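Local coordinates for protein OLD nuclease (Thermus scotoductus, PDB 6P74) that degrades linear and supercoiled double-stranded DNA from 5' to 3' as a metal-dependent nuclease and also hydrolyses ATP, an activity stimulated by DNA, at residues L18-L23 with Q304-T309; T24-P29 with A322-R327. All coordinates share one frame; numbering follows the deposited sequence.

Contact 1. Residues L18-L23 with Q304-T309; sequences LPLGPL and QIIYST
Leu23 meets the ring of Tyr307 at its edge and near its plane, with CD1 3.9 Å from the ring atom CE2. The two side chains cross obliquely, and the hydroxyl at the far end of the ring bonds to the carbonyl of Phe314. The second flat group is the side-chain amide of Gln304. Its NE2 donates to Gly21 O at 3.0 Å in an almost straight bond (171° at the hydrogen), and the acceptor lies in the amide plane. Seen from the carbonyl, however, the nitrogen stands well above the peptide plane. With CG anti to the backbone N (chi1 163°) and the chain extended beyond it, Gln304 runs beside the turn 20-22. OE1 accepts from the Leu2 amide and bonds to Thr272 OG1, so both ends of this buried amide are held. One residue further along, Ile305 N donates to Pro22 O at 2.9 Å, starting the parallel pairing of Leu23 with Ile305. The side chains of that pair lie side by side and point the same way, CD1 of Leu23 packing 3.6 Å from CB of Ile305. CD1 of Ile306 abuts both methyls of Leu20, CD1 and CD2, each at 4.1 Å, the two side chains crossing at about a right angle. The contact thus joins the loop after strand 13-19, and the first residue of strand 23-27, to strand 304-308 of the ATPase core; strand 272-276 flanks 304-308 on its other edge, and helix 34-45 packs on Ile306 and Ser308.

Contact 2. Residues T24-P29 with A322-R327; sequences TAIVGP and ALRLVR
Val27 O accepts the amide of Val326 at 2.7 Å, the shortest of four backbone bonds that join the two segments, with the donor nearly along the C=O axis. The same oxygen is approached by CA of Leu325 at 3.2 Å in a CA-H...O contact. Further back, Arg324 bonds through both its backbone polar atoms: its N donates to Ala25 O, and its O accepts from Val27 N at 2.8 Å. Ala25 N completes the set on Ala322 O. This is regular parallel pairing, and it continues directly into the loop that begins at Gly28, the start of a Walker A P-loop whose later residues are the inferred ATP site; Gly28 O accepts from Lys34 NZ. The backbone angles of Gly28 (phi 147°) suit glycine, and a CB there would clash with Val326 O. On one face of the sheet Val27 CG2 meets Leu325 CD1 at 3.6 Å. On the other, Ile26 and Val326 touch through their CG2 methyls at 3.8 Å, and helix 34-45 covers both through Ile37. Thr24 CG2 approaches the bent side chain of Arg324, 3.7 Å from its CG, and sits over one guanidinium face, offset toward the rim. Chi2 of -71° turns CD out of an extended course, and the guanidinium lies back beside its own strand. There NH1 donates to Leu323 O at 2.9 Å, in the guanidinium plane but above the carbonyl plane, and also bonds Glu321 O, while NE reaches Pro19 O. Past the pairing, Pro29 CD rests on Val326 O and, less closely, on CB of Arg327.

Contact 1 reaches strand 23-27 only at its first residue, on the edge facing 304-308; contact 2 pairs its other edge with 323-328. Their centres are about 9 Å apart. In the mixed sheet of the ATPase domain both neighbours of this strand come from the domain's C-terminal part. Along the chain the segments alternate: 18-23, 24-29, 304-309, 322-327, with the dimerization region between 24-29 and 304-309. The two contacts also touch directly, through Tyr307 O with Ile26 N (2.8 Å, a probable hydrogen bond). Together they build the strand that leads into the P-loop into the sheet from both sides, joining the two halves of the ATPase domain across the long intervening chain.

Contact 1. Residues L18-L23 with Q304-T309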
# COMPACT_ATOMS: atom_id res chain seq x y z
N LEU A 18 -1.75 13.79 -18.60
CA LEU A 18 -2.50 14.96 -18.17
C LEU A 18 -1.59 16.15 -17.90
O LEU A 18 -0.45 15.99 -17.44
CB LEU A 18 -3.34 14.68 -16.92
CG LEU A 18 -2.59 14.36 -15.63
CD1 LEU A 18 -3.32 14.98 -14.43
CD2 LEU A 18 -2.51 12.86 -15.49
N PRO A 19 -2.07 17.36 -18.17
CA PRO A 19 -1.31 18.54 -17.77
C PRO A 19 -1.38 18.72 -16.26
O PRO A 19 -2.32 18.27 -15.59
CB PRO A 19 -2.02 19.69 -18.48
CG PRO A 19 -3.47 19.18 -18.64
CD PRO A 19 -3.32 17.69 -18.90
N LEU A 20 -0.35 19.38 -15.74
CA LEU A 20 -0.29 19.74 -14.33
C LEU A 20 -0.11 21.25 -14.24
O LEU A 20 0.68 21.83 -14.98
CB LEU A 20 0.85 19.01 -13.63
CG LEU A 20 0.75 17.49 -13.63
CD1 LEU A 20 2.05 16.89 -13.12
CD2 LEU A 20 -0.38 17.04 -12.75
N GLY A 21 -0.86 21.87 -13.34
CA GLY A 21 -0.78 23.30 -13.15
C GLY A 21 -0.50 23.69 -11.71
O GLY A 21 -0.35 22.83 -10.83
N PRO A 22 -0.44 25.00 -11.45
CA PRO A 22 -0.01 25.45 -10.12
C PRO A 22 -0.89 24.91 -9.02
O PRO A 22 -0.42 24.61 -7.91
CB PRO A 22 -0.10 26.99 -10.22
CG PRO A 22 -0.24 27.30 -11.68
CD PRO A 22 -0.93 26.10 -12.30
N LEU A 23 -2.18 24.78 -9.31
CA LEU A 23 -3.10 24.02 -8.48
C LEU A 23 -3.70 22.96 -9.39
O LEU A 23 -4.24 23.29 -10.45
CB LEU A 23 -4.19 24.92 -7.91
CG LEU A 23 -4.94 24.43 -6.69
CD1 LEU A 23 -3.97 24.34 -5.53
CD2 LEU A 23 -6.04 25.41 -6.37
N GLN A 304 3.51 24.79 -5.80
CA GLN A 304 2.55 24.11 -6.63
C GLN A 304 1.90 23.02 -5.78
O GLN A 304 2.61 22.27 -5.10
CB GLN A 304 3.22 23.52 -7.87
CG GLN A 304 2.38 22.46 -8.57
CD GLN A 304 3.10 21.84 -9.75
OE1 GLN A 304 4.29 21.50 -9.66
NE2 GLN A 304 2.38 21.69 -10.88
N ILE A 305 0.57 22.95 -5.79
CA ILE A 305 -0.18 21.97 -5.00
C ILE A 305 -0.90 21.02 -5.94
O ILE A 305 -1.71 21.45 -6.77
CB ILE A 305 -1.18 22.63 -4.04
CG1 ILE A 305 -0.49 23.65 -3.15
CG2 ILE A 305 -1.83 21.58 -3.15
CD1 ILE A 305 0.45 23.01 -2.15
N ILE A 306 -0.63 19.73 -5.79
CA ILE A 306 -1.31 18.69 -6.54
C ILE A 306 -1.98 17.78 -5.53
O ILE A 306 -1.32 17.29 -4.61
CB ILE A 306 -0.33 17.90 -7.42
CG1 ILE A 306 0.35 18.81 -8.44
CG2 ILE A 306 -1.02 16.70 -8.08
CD1 ILE A 306 1.47 18.10 -9.20
N TYR A 307 -3.29 17.55 -5.69
CA TYR A 307 -3.96 16.74 -4.69
C TYR A 307 -5.14 15.98 -5.27
O TYR A 307 -5.76 16.40 -6.25
CB TYR A 307 -4.41 17.59 -3.51
CG TYR A 307 -5.33 18.73 -3.87
CD1 TYR A 307 -6.69 18.52 -4.02
CD2 TYR A 307 -4.85 20.01 -4.03
CE1 TYR A 307 -7.54 19.54 -4.33
CE2 TYR A 307 -5.68 21.04 -4.33
CZ TYR A 307 -7.04 20.81 -4.48
OH TYR A 307 -7.89 21.84 -4.79
N SER A 308 -5.40 14.82 -4.68
CA SER A 308 -6.68 14.14 -4.79
C SER A 308 -7.61 14.67 -3.70
O SER A 308 -7.16 15.11 -2.63
CB SER A 308 -6.51 12.62 -4.67
OG SER A 308 -5.95 12.24 -3.42
N THR A 309 -8.91 14.68 -3.98
CA THR A 309 -9.89 15.18 -3.02
C THR A 309 -11.25 14.53 -3.26
O THR A 309 -11.59 14.14 -4.38
CB THR A 309 -10.05 16.70 -3.10
OG1 THR A 309 -10.77 17.16 -1.95
CG2 THR A 309 -10.82 17.10 -4.34

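Contact 2. Residues T24-P29 with A322-R327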
# COMPACT_ATOMS: atom_id res chain seq x y z
N THR A 24 -3.57 21.69 -9.00
CA THR A 24 -4.14 20.58 -9.74
C THR A 24 -5.03 19.80 -8.78
O THR A 24 -4.54 19.23 -7.80
CB THR A 24 -3.06 19.69 -10.36
OG1 THR A 24 -2.09 20.50 -11.05
CG2 THR A 24 -3.68 18.73 -11.33
N ALA A 25 -6.35 19.81 -9.04
CA ALA A 25 -7.34 19.18 -8.17
C ALA A 25 -7.86 17.96 -8.90
O ALA A 25 -8.52 18.09 -9.94
CB ALA A 25 -8.49 20.14 -7.83
N ILE A 26 -7.58 16.78 -8.35
CA ILE A 26 -7.85 15.52 -9.01
C ILE A 26 -9.04 14.86 -8.32
O ILE A 26 -8.97 14.57 -7.12
CB ILE A 26 -6.62 14.61 -8.98
CG1 ILE A 26 -5.39 15.38 -9.51
CG2 ILE A 26 -6.92 13.33 -9.71
CD1 ILE A 26 -4.16 14.51 -9.72
N VAL A 27 -10.12 14.64 -9.07
CA VAL A 27 -11.35 14.07 -8.52
C VAL A 27 -11.78 12.88 -9.36
O VAL A 27 -11.36 12.70 -10.51
CB VAL A 27 -12.49 15.11 -8.47
CG1 VAL A 27 -11.97 16.43 -7.96
CG2 VAL A 27 -13.11 15.25 -9.84
N GLY A 28 -12.65 12.06 -8.78
CA GLY A 28 -13.14 10.86 -9.42
C GLY A 28 -13.41 9.79 -8.38
O GLY A 28 -13.02 9.92 -7.22
N PRO A 29 -14.06 8.70 -8.78
CA PRO A 29 -14.42 7.65 -7.81
C PRO A 29 -13.21 6.86 -7.33
O PRO A 29 -12.12 6.87 -7.90
CB PRO A 29 -15.39 6.76 -8.60
CG PRO A 29 -15.90 7.65 -9.70
CD PRO A 29 -14.71 8.48 -10.08
N ALA A 322 -7.99 23.97 -12.81
CA ALA A 322 -7.35 23.04 -11.89
C ALA A 322 -7.89 21.61 -12.01
O ALA A 322 -7.20 20.67 -11.62
CB ALA A 322 -7.54 23.51 -10.45
N LEU A 323 -9.07 21.45 -12.59
CA LEU A 323 -9.82 20.21 -12.48
C LEU A 323 -9.28 19.11 -13.38
O LEU A 323 -9.02 19.34 -14.57
CB LEU A 323 -11.29 20.46 -12.80
CG LEU A 323 -12.00 21.30 -11.72
CD1 LEU A 323 -13.43 21.63 -12.12
CD2 LEU A 323 -11.93 20.59 -10.36
N ARG A 324 -9.11 17.93 -12.79
CA ARG A 324 -8.83 16.69 -13.50
C ARG A 324 -9.79 15.66 -12.95
O ARG A 324 -9.78 15.39 -11.74
CB ARG A 324 -7.39 16.21 -13.29
CG ARG A 324 -6.30 17.25 -13.45
CD ARG A 324 -6.14 17.67 -14.90
NE ARG A 324 -5.04 18.60 -15.01
CZ ARG A 324 -5.17 19.92 -14.95
NH1 ARG A 324 -6.38 20.47 -14.80
NH2 ARG A 324 -4.10 20.68 -15.04
N LEU A 325 -10.59 15.05 -13.82
CA LEU A 325 -11.57 14.04 -13.39
C LEU A 325 -11.15 12.68 -13.93
O LEU A 325 -10.93 12.51 -15.13
CB LEU A 325 -12.98 14.43 -13.85
CG LEU A 325 -14.16 13.46 -13.71
CD1 LEU A 325 -14.33 12.97 -12.30
CD2 LEU A 325 -15.43 14.16 -14.16
N VAL A 326 -11.01 11.71 -13.02
CA VAL A 326 -10.41 10.41 -13.31
C VAL A 326 -11.45 9.32 -13.08
O VAL A 326 -12.08 9.28 -12.01
CB VAL A 326 -9.16 10.15 -12.44
CG1 VAL A 326 -8.55 8.76 -12.73
CG2 VAL A 326 -8.12 11.22 -12.66
N ARG A 327 -11.64 8.44 -14.06
CA ARG A 327 -12.60 7.36 -13.88
C ARG A 327 -12.36 6.28 -14.93
O ARG A 327 -11.65 6.49 -15.92
CB ARG A 327 -14.04 7.88 -13.94
CG ARG A 327 -14.55 8.13 -15.30
CD ARG A 327 -15.73 9.03 -15.23
NE ARG A 327 -15.54 10.10 -16.19
CZ ARG A 327 -16.33 11.15 -16.33
NH1 ARG A 327 -17.41 11.31 -15.57
NH2 ARG A 327 -16.01 12.05 -17.25